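Local structure of ribosome-associated factor Y (Coxiella burnetii, 3TQM) at residues A[1-5]-A[20-25]; A[24-30]-A[81-86]; A[48-52]-A[73-77]. The protein associates with 100S ribosomes, the dimers of 70S particles, and probably acts as a short-type hibernation factor that regulates translation. All coordinates share one frame; numbering follows the deposited sequence.

Interaction 1: A[1-5]-A[20-25]; sequences MHIQM and TEKKLH
The imidazole of His-25 is met from one side of its plane by two methyl groups of the 1-5 segment, both approaching obliquely. CE of Met-1 is modelled 3.1 Å from ND1 of His-25, a closeness that is doubtful in detail, with the Met-1 chain extended to SE and turned there (chi3 59°). CD1 of Ile-3 stands farther off, 4.1 Å from CE1 of the same ring. Strand 2-8 is an outermost strand of the sheet and opens the beta-alpha-beta unit that runs through helix 14-24 to the parallel strand 36-44; the axes of the short pieces 2-5 and 20-24 pass 10.6 Å apart, roughly antiparallel at 146°. Between them, CD1 of Ile-3 sits 3.5 Å from CD1 of Leu-24, whose side chain also touches Ile-39 of the neighbouring strand and Met-78 of helix 70-89. Met-5, like Met-1 a selenomethionine, is stretched out straight and runs antiparallel to the Thr-20 side chain, placing its CE 3.6 Å from Thr-20 CG2. The methylene CG of Glu-21, not its carboxylate, meets the same CE at 3.7 Å. The hydroxyl of Thr-20 bonds to the carbonyl of Leu-16, leaving its methyl branch to meet the strand.

Interaction 2: A[24-30]-A[81-86]; sequences LHRIQPC and LETQLS
Ile-27 fits its CD1 into the corner formed by two leucines one helical turn apart, 3.3 Å from CB of Leu-81 and 3.5 Å from CD1 of Leu-85, and crosses both side chains at about a right angle. Its CG1 branch is swung away from the backbone N (chi1 -161°), which also sets CG1 3.5 Å from CG of Glu-82. Beside it, the Pro-29 carbonyl O rests 3.5 Å from CB of Leu-85, while Pro-29 CD comes 3.3 Å from the hydroxyl OG of Ser-86. The one hydrogen bond across the contact runs from Gln-28 N to Glu-82 OE2 (3.0 Å, 149° at the hydrogen), through the anti lone pair of that oxygen. Behind this shell, a type I turn from Leu-24 to Ile-27 leads into the loop, and Arg-31 NH1 bonds to the Ile-27 carbonyl. The peptide before Pro-29 is cis, and the chain goes on beside helix 70-89, where Cys-30 touches Tyr-88 and Lys-89. The same leucines also touch Ile-61 of strand 59-65. Glu-82 OE2 lies 2.8 Å from Gln-28 O, acceptor against acceptor; the N-H bond partly offsets this repulsion, so the carboxylate is either somewhat strained or perhaps protonated.

Interaction 3: A[48-52]-A[73-77]; sequences KIVDA and TVDLL
Val-50 packs its side chain against Thr-73 and Leu-77, where strand 47-56, in the interior of the four-stranded sheet, is covered by helix 70-89 of this alpha/beta fold of the HPF/YfiA family. The two short axes come within 8.2 Å and run 35° apart, nearly the same way. From the strand, CB of Val-50 points to the helix and meets the Thr-73 methyl CG2. Its CG1 branch, anti to the backbone N (chi1 179°), reaches CD2 of Leu-77 at 3.5 Å. The CG2 branch ends 3.5 Å from Thr-73 CG2, with CG2 of Val-74 more distant at 4.3 Å. Val-74 also packs on Leu-16, Leu-19 and Thr-20 of the neighbouring helix 14-24, so the valine pair belongs to a core shared by sheet and both helices. Thr-73 divides its branches: CG2 joins this apolar patch but also sits 3.1 Å from the carbonyl O of Lys-48, and OG1 lies 2.6 Å from that same oxygen. The carbonyls of Lys-48 and Asp-69 compete for the one hydroxyl proton, with Ser-67 OG a further partner. One turn on, Leu-77 lays a single methyl over two strand residues, its CD2 standing 3.6 Å from CB of Ala-52.

In the fold
Both helices cover the same face of the sheet, and the three contacts sample that layer with centres 12 to 14 Å apart. Interactions 1 and 2 follow one another along the chain and share Leu-24, whose CD1 meets Ile-3 and whose CD2 meets Leu-81. Interactions 2 and 3 both use helix 70-89, whose earlier turns lie on strand 47-56 and later turns meet the 24-30 loop. Interactions 1 and 3 touch directly between the helices: Lys-23 NZ forms a salt bridge with Asp-75 OD1 at 2.7 Å, and Thr-20 OG1 packs 3.5 Å from Val-74 CG2.

Interaction 1: A[1-5]-A[20-25]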
HETATM    1  N   MSE A   1      -6.247 -11.347   6.000  1.00 44.42           N
HETATM    2  CA  MSE A   1      -5.119 -10.633   5.410  1.00 43.70           C
HETATM    3  C   MSE A   1      -4.164 -10.120   6.483  1.00 42.18           C
HETATM    4  O   MSE A   1      -4.591  -9.578   7.503  1.00 41.95           O
HETATM    5  CB  MSE A   1      -5.605  -9.461   4.551  1.00 41.97           C
HETATM    6  CG  MSE A   1      -4.481  -8.682   3.900  1.00 42.38           C
HETATM    7 SE   MSE A   1      -5.105  -7.288   2.687  1.00 61.72          SE
HETATM    8  CE  MSE A   1      -6.164  -6.230   3.930  1.00 12.88           C
ATOM      9  N   HIS A   2      -2.869 -10.295   6.244  1.00 40.35           N
ATOM     10  CA  HIS A   2      -1.855  -9.842   7.181  1.00 39.62           C
ATOM     11  C   HIS A   2      -1.160  -8.576   6.682  1.00 37.45           C
ATOM     12  O   HIS A   2      -0.579  -8.559   5.594  1.00 34.97           O
ATOM     13  CB  HIS A   2      -0.831 -10.943   7.441  1.00 41.64           C
ATOM     14  CG  HIS A   2       0.145 -10.608   8.525  1.00 46.24           C
ATOM     15  ND1 HIS A   2      -0.249 -10.220   9.789  1.00 48.16           N
ATOM     16  CD2 HIS A   2       1.499 -10.603   8.539  1.00 49.37           C
ATOM     17  CE1 HIS A   2       0.819  -9.990  10.532  1.00 49.93           C
ATOM     18  NE2 HIS A   2       1.893 -10.216   9.797  1.00 50.75           N
ATOM     19  N   ILE A   3      -1.223  -7.521   7.490  1.00 35.19           N
ATOM     20  CA  ILE A   3      -0.645  -6.232   7.128  1.00 31.30           C
ATOM     21  C   ILE A   3       0.474  -5.826   8.082  1.00 28.47           C
ATOM     22  O   ILE A   3       0.269  -5.725   9.291  1.00 30.55           O
ATOM     23  CB  ILE A   3      -1.714  -5.126   7.123  1.00 30.60           C
ATOM     24  CG1 ILE A   3      -2.756  -5.397   6.035  1.00 31.10           C
ATOM     25  CG2 ILE A   3      -1.071  -3.764   6.914  1.00 29.19           C
ATOM     26  CD1 ILE A   3      -3.858  -4.365   5.983  1.00 30.21           C
ATOM     27  N   GLN A   4       1.658  -5.591   7.529  1.00 24.37           N
ATOM     28  CA  GLN A   4       2.780  -5.088   8.310  1.00 24.84           C
ATOM     29  C   GLN A   4       3.184  -3.706   7.814  1.00 23.16           C
ATOM     30  O   GLN A   4       3.307  -3.485   6.612  1.00 22.55           O
ATOM     31  CB  GLN A   4       3.968  -6.046   8.240  1.00 28.25           C
ATOM     32  CG  GLN A   4       5.166  -5.602   9.074  1.00 36.47           C
ATOM     33  CD  GLN A   4       6.360  -6.525   8.921  1.00 43.96           C
ATOM     34  OE1 GLN A   4       6.273  -7.567   8.270  1.00 46.71           O
ATOM     35  NE2 GLN A   4       7.484  -6.145   9.522  1.00 45.65           N
HETATM   36  N   MSE A   5       3.390  -2.776   8.743  1.00 23.36           N
HETATM   37  CA  MSE A   5       3.757  -1.409   8.383  1.00 23.17           C
HETATM   38  C   MSE A   5       5.064  -0.978   9.042  1.00 23.17           C
HETATM   39  O   MSE A   5       5.250  -1.133  10.250  1.00 23.57           O
HETATM   40  CB  MSE A   5       2.646  -0.429   8.761  1.00 23.79           C
HETATM   41  CG  MSE A   5       1.294  -0.756   8.156  1.00 24.12           C
HETATM   42 SE   MSE A   5       0.065   0.753   8.283  1.00 35.08          SE
HETATM   43  CE  MSE A   5      -1.578  -0.153   7.740  1.00 17.08           C
ATOM     44  N   THR A  20      -4.830   3.785   6.532  1.00 22.96           N
ATOM     45  CA  THR A  20      -4.229   2.867   5.574  1.00 20.91           C
ATOM     46  C   THR A  20      -4.852   1.482   5.692  1.00 22.55           C
ATOM     47  O   THR A  20      -5.065   0.802   4.691  1.00 20.50           O
ATOM     48  CB  THR A  20      -2.705   2.763   5.765  1.00 18.21           C
ATOM     49  OG1 THR A  20      -2.116   4.062   5.624  1.00 18.92           O
ATOM     50  CG2 THR A  20      -2.108   1.828   4.729  1.00 13.11           C
ATOM     51  N   GLU A  21      -5.139   1.073   6.922  1.00 26.52           N
ATOM     52  CA  GLU A  21      -5.774  -0.215   7.176  1.00 29.28           C
ATOM     53  C   GLU A  21      -7.123  -0.333   6.475  1.00 27.30           C
ATOM     54  O   GLU A  21      -7.364  -1.289   5.741  1.00 28.57           O
ATOM     55  CB  GLU A  21      -5.958  -0.442   8.676  1.00 33.97           C
ATOM     56  CG  GLU A  21      -4.744  -1.018   9.378  1.00 35.67           C
ATOM     57  CD  GLU A  21      -4.985  -1.243  10.858  1.00 39.43           C
ATOM     58  OE1 GLU A  21      -6.128  -1.025  11.316  1.00 41.97           O
ATOM     59  OE2 GLU A  21      -4.032  -1.634  11.562  1.00 40.52           O
ATOM     60  N   LYS A  22      -7.998   0.641   6.704  1.00 25.88           N
ATOM     61  CA  LYS A  22      -9.358   0.572   6.185  1.00 30.65           C
ATOM     62  C   LYS A  22      -9.405   0.654   4.662  1.00 33.12           C
ATOM     63  O   LYS A  22     -10.299   0.088   4.033  1.00 36.76           O
ATOM     64  CB  LYS A  22     -10.241   1.658   6.805  1.00 32.81           C
ATOM     65  CG  LYS A  22     -10.077   3.028   6.189  1.00 33.35           C
ATOM     66  CD  LYS A  22     -11.220   3.939   6.599  1.00 38.09           C
ATOM     67  CE  LYS A  22     -11.157   5.266   5.860  1.00 40.19           C
ATOM     68  NZ  LYS A  22     -12.345   6.119   6.139  1.00 43.50           N
ATOM     69  N   LYS A  23      -8.441   1.352   4.069  1.00 30.17           N
ATOM     70  CA  LYS A  23      -8.376   1.450   2.614  1.00 30.46           C
ATOM     71  C   LYS A  23      -7.902   0.146   1.978  1.00 28.45           C
ATOM     72  O   LYS A  23      -8.349  -0.222   0.894  1.00 24.82           O
ATOM     73  CB  LYS A  23      -7.485   2.612   2.179  1.00 31.18           C
ATOM     74  CG  LYS A  23      -8.219   3.929   2.061  1.00 35.32           C
ATOM     75  CD  LYS A  23      -7.316   5.006   1.488  1.00 37.98           C
ATOM     76  CE  LYS A  23      -8.054   6.325   1.347  1.00 42.63           C
ATOM     77  NZ  LYS A  23      -7.103   7.474   1.316  1.00 44.45           N
ATOM     78  N   LEU A  24      -6.991  -0.546   2.652  1.00 29.58           N
ATOM     79  CA  LEU A  24      -6.505  -1.829   2.167  1.00 29.87           C
ATOM     80  C   LEU A  24      -7.604  -2.873   2.247  1.00 36.01           C
ATOM     81  O   LEU A  24      -7.693  -3.763   1.405  1.00 38.83           O
ATOM     82  CB  LEU A  24      -5.288  -2.282   2.971  1.00 27.13           C
ATOM     83  CG  LEU A  24      -3.957  -1.629   2.614  1.00 22.86           C
ATOM     84  CD1 LEU A  24      -2.899  -2.024   3.621  1.00 23.91           C
ATOM     85  CD2 LEU A  24      -3.541  -2.027   1.210  1.00 20.87           C
ATOM     86  N   HIS A  25      -8.443  -2.757   3.269  1.00 37.36           N
ATOM     87  CA  HIS A  25      -9.554  -3.684   3.452  1.00 40.02           C
ATOM     88  C   HIS A  25     -10.671  -3.426   2.443  1.00 37.45           C
ATOM     89  O   HIS A  25     -11.649  -4.171   2.383  1.00 39.72           O
ATOM     90  CB  HIS A  25     -10.094  -3.599   4.881  1.00 43.81           C
ATOM     91  CG  HIS A  25      -9.149  -4.130   5.914  1.00 46.41           C
ATOM     92  ND1 HIS A  25      -8.441  -5.300   5.742  1.00 46.09           N
ATOM     93  CD2 HIS A  25      -8.792  -3.649   7.129  1.00 47.56           C
ATOM     94  CE1 HIS A  25      -7.691  -5.519   6.807  1.00 45.73           C
ATOM     95  NE2 HIS A  25      -7.885  -4.533   7.664  1.00 46.86           N
TER

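Interaction 2: A[24-30]-A[81-86]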
ATOM      1  N   LEU A  24      -6.991  -0.546   2.652  1.00 29.58           N
ATOM      2  CA  LEU A  24      -6.505  -1.829   2.167  1.00 29.87           C
ATOM      3  C   LEU A  24      -7.604  -2.873   2.247  1.00 36.01           C
ATOM      4  O   LEU A  24      -7.693  -3.763   1.405  1.00 38.83           O
ATOM      5  CB  LEU A  24      -5.288  -2.282   2.971  1.00 27.13           C
ATOM      6  CG  LEU A  24      -3.957  -1.629   2.614  1.00 22.86           C
ATOM      7  CD1 LEU A  24      -2.899  -2.024   3.621  1.00 23.91           C
ATOM      8  CD2 LEU A  24      -3.541  -2.027   1.210  1.00 20.87           C
ATOM      9  N   HIS A  25      -8.443  -2.757   3.269  1.00 37.36           N
ATOM     10  CA  HIS A  25      -9.554  -3.684   3.452  1.00 40.02           C
ATOM     11  C   HIS A  25     -10.671  -3.426   2.443  1.00 37.45           C
ATOM     12  O   HIS A  25     -11.649  -4.171   2.383  1.00 39.72           O
ATOM     13  CB  HIS A  25     -10.094  -3.599   4.881  1.00 43.81           C
ATOM     14  CG  HIS A  25      -9.149  -4.130   5.914  1.00 46.41           C
ATOM     15  ND1 HIS A  25      -8.441  -5.300   5.742  1.00 46.09           N
ATOM     16  CD2 HIS A  25      -8.792  -3.649   7.129  1.00 47.56           C
ATOM     17  CE1 HIS A  25      -7.691  -5.519   6.807  1.00 45.73           C
ATOM     18  NE2 HIS A  25      -7.885  -4.533   7.664  1.00 46.86           N
ATOM     19  N   ARG A  26     -10.512  -2.369   1.650  1.00 31.12           N
ATOM     20  CA  ARG A  26     -11.490  -2.006   0.630  1.00 29.40           C
ATOM     21  C   ARG A  26     -10.985  -2.329  -0.770  1.00 27.00           C
ATOM     22  O   ARG A  26     -11.739  -2.262  -1.740  1.00 29.03           O
ATOM     23  CB  ARG A  26     -11.806  -0.510   0.700  1.00 32.52           C
ATOM     24  CG  ARG A  26     -12.667  -0.085   1.872  1.00 38.79           C
ATOM     25  CD  ARG A  26     -12.875   1.420   1.838  1.00 45.22           C
ATOM     26  NE  ARG A  26     -13.730   1.888   2.922  1.00 54.04           N
ATOM     27  CZ  ARG A  26     -13.674   3.114   3.434  1.00 57.88           C
ATOM     28  NH1 ARG A  26     -12.791   3.989   2.965  1.00 56.18           N
ATOM     29  NH2 ARG A  26     -14.489   3.462   4.420  1.00 60.67           N
ATOM     30  N   ILE A  27      -9.706  -2.673  -0.874  1.00 27.39           N
ATOM     31  CA  ILE A  27      -9.068  -2.844  -2.176  1.00 29.50           C
ATOM     32  C   ILE A  27      -9.597  -4.051  -2.954  1.00 30.78           C
ATOM     33  O   ILE A  27      -9.963  -5.073  -2.377  1.00 28.17           O
ATOM     34  CB  ILE A  27      -7.537  -2.940  -2.049  1.00 29.03           C
ATOM     35  CG1 ILE A  27      -6.874  -2.645  -3.393  1.00 32.75           C
ATOM     36  CG2 ILE A  27      -7.123  -4.305  -1.532  1.00 29.51           C
ATOM     37  CD1 ILE A  27      -5.375  -2.628  -3.324  1.00 33.88           C
ATOM     38  N   GLN A  28      -9.634  -3.912  -4.275  1.00 31.27           N
ATOM     39  CA  GLN A  28     -10.112  -4.970  -5.154  1.00 33.58           C
ATOM     40  C   GLN A  28      -9.617  -4.701  -6.569  1.00 29.19           C
ATOM     41  O   GLN A  28      -9.211  -3.582  -6.878  1.00 24.01           O
ATOM     42  CB  GLN A  28     -11.641  -5.042  -5.120  1.00 40.93           C
ATOM     43  CG  GLN A  28     -12.315  -3.721  -4.816  1.00 46.65           C
ATOM     44  CD  GLN A  28     -13.635  -3.568  -5.536  1.00 56.22           C
ATOM     45  OE1 GLN A  28     -14.667  -4.075  -5.089  1.00 61.04           O
ATOM     46  NE2 GLN A  28     -13.610  -2.871  -6.666  1.00 57.91           N
ATOM     47  N   PRO A  29      -9.659  -5.722  -7.440  1.00 29.99           N
ATOM     48  CA  PRO A  29     -10.210  -7.059  -7.186  1.00 30.49           C
ATOM     49  C   PRO A  29      -9.232  -8.013  -6.501  1.00 28.97           C
ATOM     50  O   PRO A  29      -8.079  -7.659  -6.254  1.00 26.13           O
ATOM     51  CB  PRO A  29     -10.518  -7.566  -8.593  1.00 30.99           C
ATOM     52  CG  PRO A  29      -9.468  -6.929  -9.440  1.00 29.45           C
ATOM     53  CD  PRO A  29      -9.210  -5.570  -8.837  1.00 28.85           C
ATOM     54  N   CYS A  30      -9.717  -9.212  -6.188  1.00 31.48           N
ATOM     55  CA  CYS A  30      -8.877 -10.298  -5.693  1.00 31.88           C
ATOM     56  C   CYS A  30      -8.220 -10.026  -4.336  1.00 31.75           C
ATOM     57  O   CYS A  30      -7.156 -10.568  -4.037  1.00 32.69           O
ATOM     58  CB  CYS A  30      -7.814 -10.661  -6.736  1.00 30.04           C
ATOM     59  SG  CYS A  30      -8.488 -11.222  -8.323  1.00 28.76           S
ATOM     60  N   LEU A  81      -2.189  -0.087  -6.773  1.00 13.32           N
ATOM     61  CA  LEU A  81      -2.412  -1.465  -6.358  1.00 14.98           C
ATOM     62  C   LEU A  81      -3.593  -2.083  -7.103  1.00 20.29           C
ATOM     63  O   LEU A  81      -3.485  -3.181  -7.648  1.00 23.63           O
ATOM     64  CB  LEU A  81      -2.643  -1.553  -4.849  1.00 12.02           C
ATOM     65  CG  LEU A  81      -1.434  -1.412  -3.929  1.00 14.06           C
ATOM     66  CD1 LEU A  81      -1.823  -1.759  -2.500  1.00 15.90           C
ATOM     67  CD2 LEU A  81      -0.295  -2.303  -4.399  1.00 13.88           C
ATOM     68  N   GLU A  82      -4.717  -1.374  -7.124  1.00 21.45           N
ATOM     69  CA  GLU A  82      -5.911  -1.863  -7.802  1.00 22.98           C
ATOM     70  C   GLU A  82      -5.630  -2.141  -9.271  1.00 19.19           C
ATOM     71  O   GLU A  82      -6.062  -3.157  -9.813  1.00 16.86           O
ATOM     72  CB  GLU A  82      -7.067  -0.873  -7.653  1.00 25.51           C
ATOM     73  CG  GLU A  82      -7.544  -0.704  -6.224  1.00 27.97           C
ATOM     74  CD  GLU A  82      -9.017  -0.355  -6.138  1.00 34.11           C
ATOM     75  OE1 GLU A  82      -9.401   0.739  -6.601  1.00 33.68           O
ATOM     76  OE2 GLU A  82      -9.794  -1.183  -5.612  1.00 37.41           O
ATOM     77  N   THR A  83      -4.906  -1.230  -9.911  1.00 17.90           N
ATOM     78  CA  THR A  83      -4.475  -1.437 -11.284  1.00 22.61           C
ATOM     79  C   THR A  83      -3.719  -2.756 -11.406  1.00 22.67           C
ATOM     80  O   THR A  83      -4.028  -3.581 -12.264  1.00 23.81           O
ATOM     81  CB  THR A  83      -3.563  -0.291 -11.774  1.00 24.20           C
ATOM     82  OG1 THR A  83      -4.291   0.943 -11.762  1.00 25.28           O
ATOM     83  CG2 THR A  83      -3.073  -0.569 -13.188  1.00 22.49           C
ATOM     84  N   GLN A  84      -2.733  -2.953 -10.537  1.00 21.49           N
ATOM     85  CA  GLN A  84      -1.890  -4.146 -10.586  1.00 22.68           C
ATOM     86  C   GLN A  84      -2.668  -5.419 -10.258  1.00 23.69           C
ATOM     87  O   GLN A  84      -2.377  -6.491 -10.795  1.00 22.61           O
ATOM     88  CB  GLN A  84      -0.685  -3.998  -9.654  1.00 21.98           C
ATOM     89  CG  GLN A  84       0.327  -2.969 -10.129  1.00 22.99           C
ATOM     90  CD  GLN A  84       0.767  -3.209 -11.561  1.00 25.89           C
ATOM     91  OE1 GLN A  84       0.761  -2.295 -12.385  1.00 27.88           O
ATOM     92  NE2 GLN A  84       1.151  -4.446 -11.865  1.00 26.13           N
ATOM     93  N   LEU A  85      -3.656  -5.293  -9.377  1.00 22.68           N
ATOM     94  CA  LEU A  85      -4.527  -6.410  -9.042  1.00 20.69           C
ATOM     95  C   LEU A  85      -5.439  -6.765 -10.215  1.00 21.30           C
ATOM     96  O   LEU A  85      -5.742  -7.934 -10.442  1.00 24.57           O
ATOM     97  CB  LEU A  85      -5.355  -6.095  -7.794  1.00 21.52           C
ATOM     98  CG  LEU A  85      -4.630  -6.226  -6.452  1.00 22.85           C
ATOM     99  CD1 LEU A  85      -5.382  -5.496  -5.351  1.00 24.11           C
ATOM    100  CD2 LEU A  85      -4.429  -7.691  -6.090  1.00 24.13           C
ATOM    101  N   SER A  86      -5.872  -5.757 -10.964  1.00 21.77           N
ATOM    102  CA  SER A  86      -6.717  -6.001 -12.128  1.00 24.04           C
ATOM    103  C   SER A  86      -5.955  -6.713 -13.241  1.00 26.51           C
ATOM    104  O   SER A  86      -6.530  -7.515 -13.974  1.00 28.74           O
ATOM    105  CB  SER A  86      -7.341  -4.703 -12.643  1.00 25.44           C
ATOM    106  OG  SER A  86      -8.393  -4.275 -11.793  1.00 27.62           O
TER

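Interaction 3: A[48-52]-A[73-77]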
ATOM      1  N   LYS A  48       6.643  12.598   0.247  1.00 31.92           N
ATOM      2  CA  LYS A  48       6.051  11.628   1.158  1.00 30.63           C
ATOM      3  C   LYS A  48       5.809  10.318   0.421  1.00 29.25           C
ATOM      4  O   LYS A  48       4.710  10.075  -0.082  1.00 29.98           O
ATOM      5  CB  LYS A  48       4.725  12.152   1.715  1.00 29.15           C
ATOM      6  CG  LYS A  48       4.831  13.485   2.436  1.00 31.41           C
ATOM      7  CD  LYS A  48       5.882  13.434   3.530  1.00 35.24           C
ATOM      8  CE  LYS A  48       5.854  14.697   4.381  1.00 38.13           C
ATOM      9  NZ  LYS A  48       6.025  15.924   3.555  1.00 40.27           N
ATOM     10  N   ILE A  49       6.835   9.476   0.358  1.00 26.51           N
ATOM     11  CA  ILE A  49       6.748   8.215  -0.378  1.00 23.37           C
ATOM     12  C   ILE A  49       6.122   7.088   0.439  1.00 21.84           C
ATOM     13  O   ILE A  49       6.467   6.882   1.605  1.00 22.31           O
ATOM     14  CB  ILE A  49       8.130   7.748  -0.861  1.00 22.30           C
ATOM     15  CG1 ILE A  49       8.778   8.808  -1.752  1.00 23.29           C
ATOM     16  CG2 ILE A  49       8.021   6.428  -1.595  1.00 21.83           C
ATOM     17  CD1 ILE A  49       9.681   9.759  -1.009  1.00 24.09           C
ATOM     18  N   VAL A  50       5.200   6.358  -0.182  1.00 19.84           N
ATOM     19  CA  VAL A  50       4.658   5.145   0.422  1.00 22.62           C
ATOM     20  C   VAL A  50       4.854   3.971  -0.539  1.00 26.00           C
ATOM     21  O   VAL A  50       4.487   4.045  -1.710  1.00 28.10           O
ATOM     22  CB  VAL A  50       3.165   5.293   0.786  1.00 21.34           C
ATOM     23  CG1 VAL A  50       2.634   4.006   1.396  1.00 18.91           C
ATOM     24  CG2 VAL A  50       2.971   6.452   1.753  1.00 22.50           C
ATOM     25  N   ASP A  51       5.448   2.894  -0.035  1.00 27.41           N
ATOM     26  CA  ASP A  51       5.771   1.730  -0.850  1.00 28.25           C
ATOM     27  C   ASP A  51       5.059   0.491  -0.307  1.00 22.98           C
ATOM     28  O   ASP A  51       4.859   0.362   0.902  1.00 19.08           O
ATOM     29  CB  ASP A  51       7.288   1.518  -0.873  1.00 38.59           C
ATOM     30  CG  ASP A  51       7.725   0.488  -1.898  1.00 50.78           C
ATOM     31  OD1 ASP A  51       6.881   0.040  -2.704  1.00 54.26           O
ATOM     32  OD2 ASP A  51       8.925   0.133  -1.906  1.00 55.86           O
ATOM     33  N   ALA A  52       4.670  -0.413  -1.202  1.00 22.01           N
ATOM     34  CA  ALA A  52       3.902  -1.590  -0.809  1.00 19.08           C
ATOM     35  C   ALA A  52       4.351  -2.869  -1.512  1.00 19.51           C
ATOM     36  O   ALA A  52       4.608  -2.876  -2.717  1.00 18.62           O
ATOM     37  CB  ALA A  52       2.418  -1.350  -1.046  1.00 17.33           C
ATOM     38  N   THR A  73      -0.686  10.346  -0.456  1.00 28.44           N
ATOM     39  CA  THR A  73       0.163   9.325  -1.060  1.00 24.92           C
ATOM     40  C   THR A  73      -0.459   7.938  -0.933  1.00 24.29           C
ATOM     41  O   THR A  73      -0.473   7.166  -1.890  1.00 21.08           O
ATOM     42  CB  THR A  73       1.565   9.299  -0.423  1.00 22.69           C
ATOM     43  OG1 THR A  73       2.163  10.596  -0.527  1.00 20.81           O
ATOM     44  CG2 THR A  73       2.443   8.277  -1.127  1.00 22.22           C
ATOM     45  N   VAL A  74      -0.963   7.627   0.257  1.00 27.20           N
ATOM     46  CA  VAL A  74      -1.631   6.351   0.495  1.00 26.62           C
ATOM     47  C   VAL A  74      -2.739   6.151  -0.524  1.00 25.85           C
ATOM     48  O   VAL A  74      -2.842   5.097  -1.152  1.00 25.24           O
ATOM     49  CB  VAL A  74      -2.229   6.278   1.909  1.00 26.88           C
ATOM     50  CG1 VAL A  74      -3.194   5.107   2.018  1.00 29.19           C
ATOM     51  CG2 VAL A  74      -1.122   6.168   2.950  1.00 26.97           C
ATOM     52  N   ASP A  75      -3.561   7.181  -0.688  1.00 27.87           N
ATOM     53  CA  ASP A  75      -4.665   7.147  -1.636  1.00 30.12           C
ATOM     54  C   ASP A  75      -4.164   6.811  -3.035  1.00 23.53           C
ATOM     55  O   ASP A  75      -4.765   5.999  -3.738  1.00 19.33           O
ATOM     56  CB  ASP A  75      -5.389   8.495  -1.648  1.00 37.05           C
ATOM     57  CG  ASP A  75      -6.839   8.373  -2.064  1.00 45.65           C
ATOM     58  OD1 ASP A  75      -7.713   8.358  -1.172  1.00 50.17           O
ATOM     59  OD2 ASP A  75      -7.108   8.285  -3.280  1.00 47.90           O
ATOM     60  N   LEU A  76      -3.059   7.433  -3.432  1.00 24.61           N
ATOM     61  CA  LEU A  76      -2.468   7.190  -4.746  1.00 28.01           C
ATOM     62  C   LEU A  76      -1.984   5.750  -4.894  1.00 27.86           C
ATOM     63  O   LEU A  76      -2.187   5.121  -5.933  1.00 26.39           O
ATOM     64  CB  LEU A  76      -1.315   8.163  -5.005  1.00 28.21           C
ATOM     65  CG  LEU A  76      -1.650   9.514  -5.650  1.00 28.88           C
ATOM     66  CD1 LEU A  76      -2.827  10.182  -4.962  1.00 28.99           C
ATOM     67  CD2 LEU A  76      -0.429  10.423  -5.647  1.00 26.82           C
ATOM     68  N   LEU A  77      -1.342   5.235  -3.850  1.00 28.38           N
ATOM     69  CA  LEU A  77      -0.797   3.882  -3.876  1.00 26.19           C
ATOM     70  C   LEU A  77      -1.900   2.840  -4.033  1.00 27.93           C
ATOM     71  O   LEU A  77      -1.689   1.790  -4.642  1.00 29.47           O
ATOM     72  CB  LEU A  77       0.014   3.602  -2.612  1.00 22.00           C
ATOM     73  CG  LEU A  77       0.698   2.234  -2.545  1.00 21.42           C
ATOM     74  CD1 LEU A  77       1.624   2.035  -3.735  1.00 18.07           C
ATOM     75  CD2 LEU A  77       1.461   2.076  -1.241  1.00 22.58           C
TER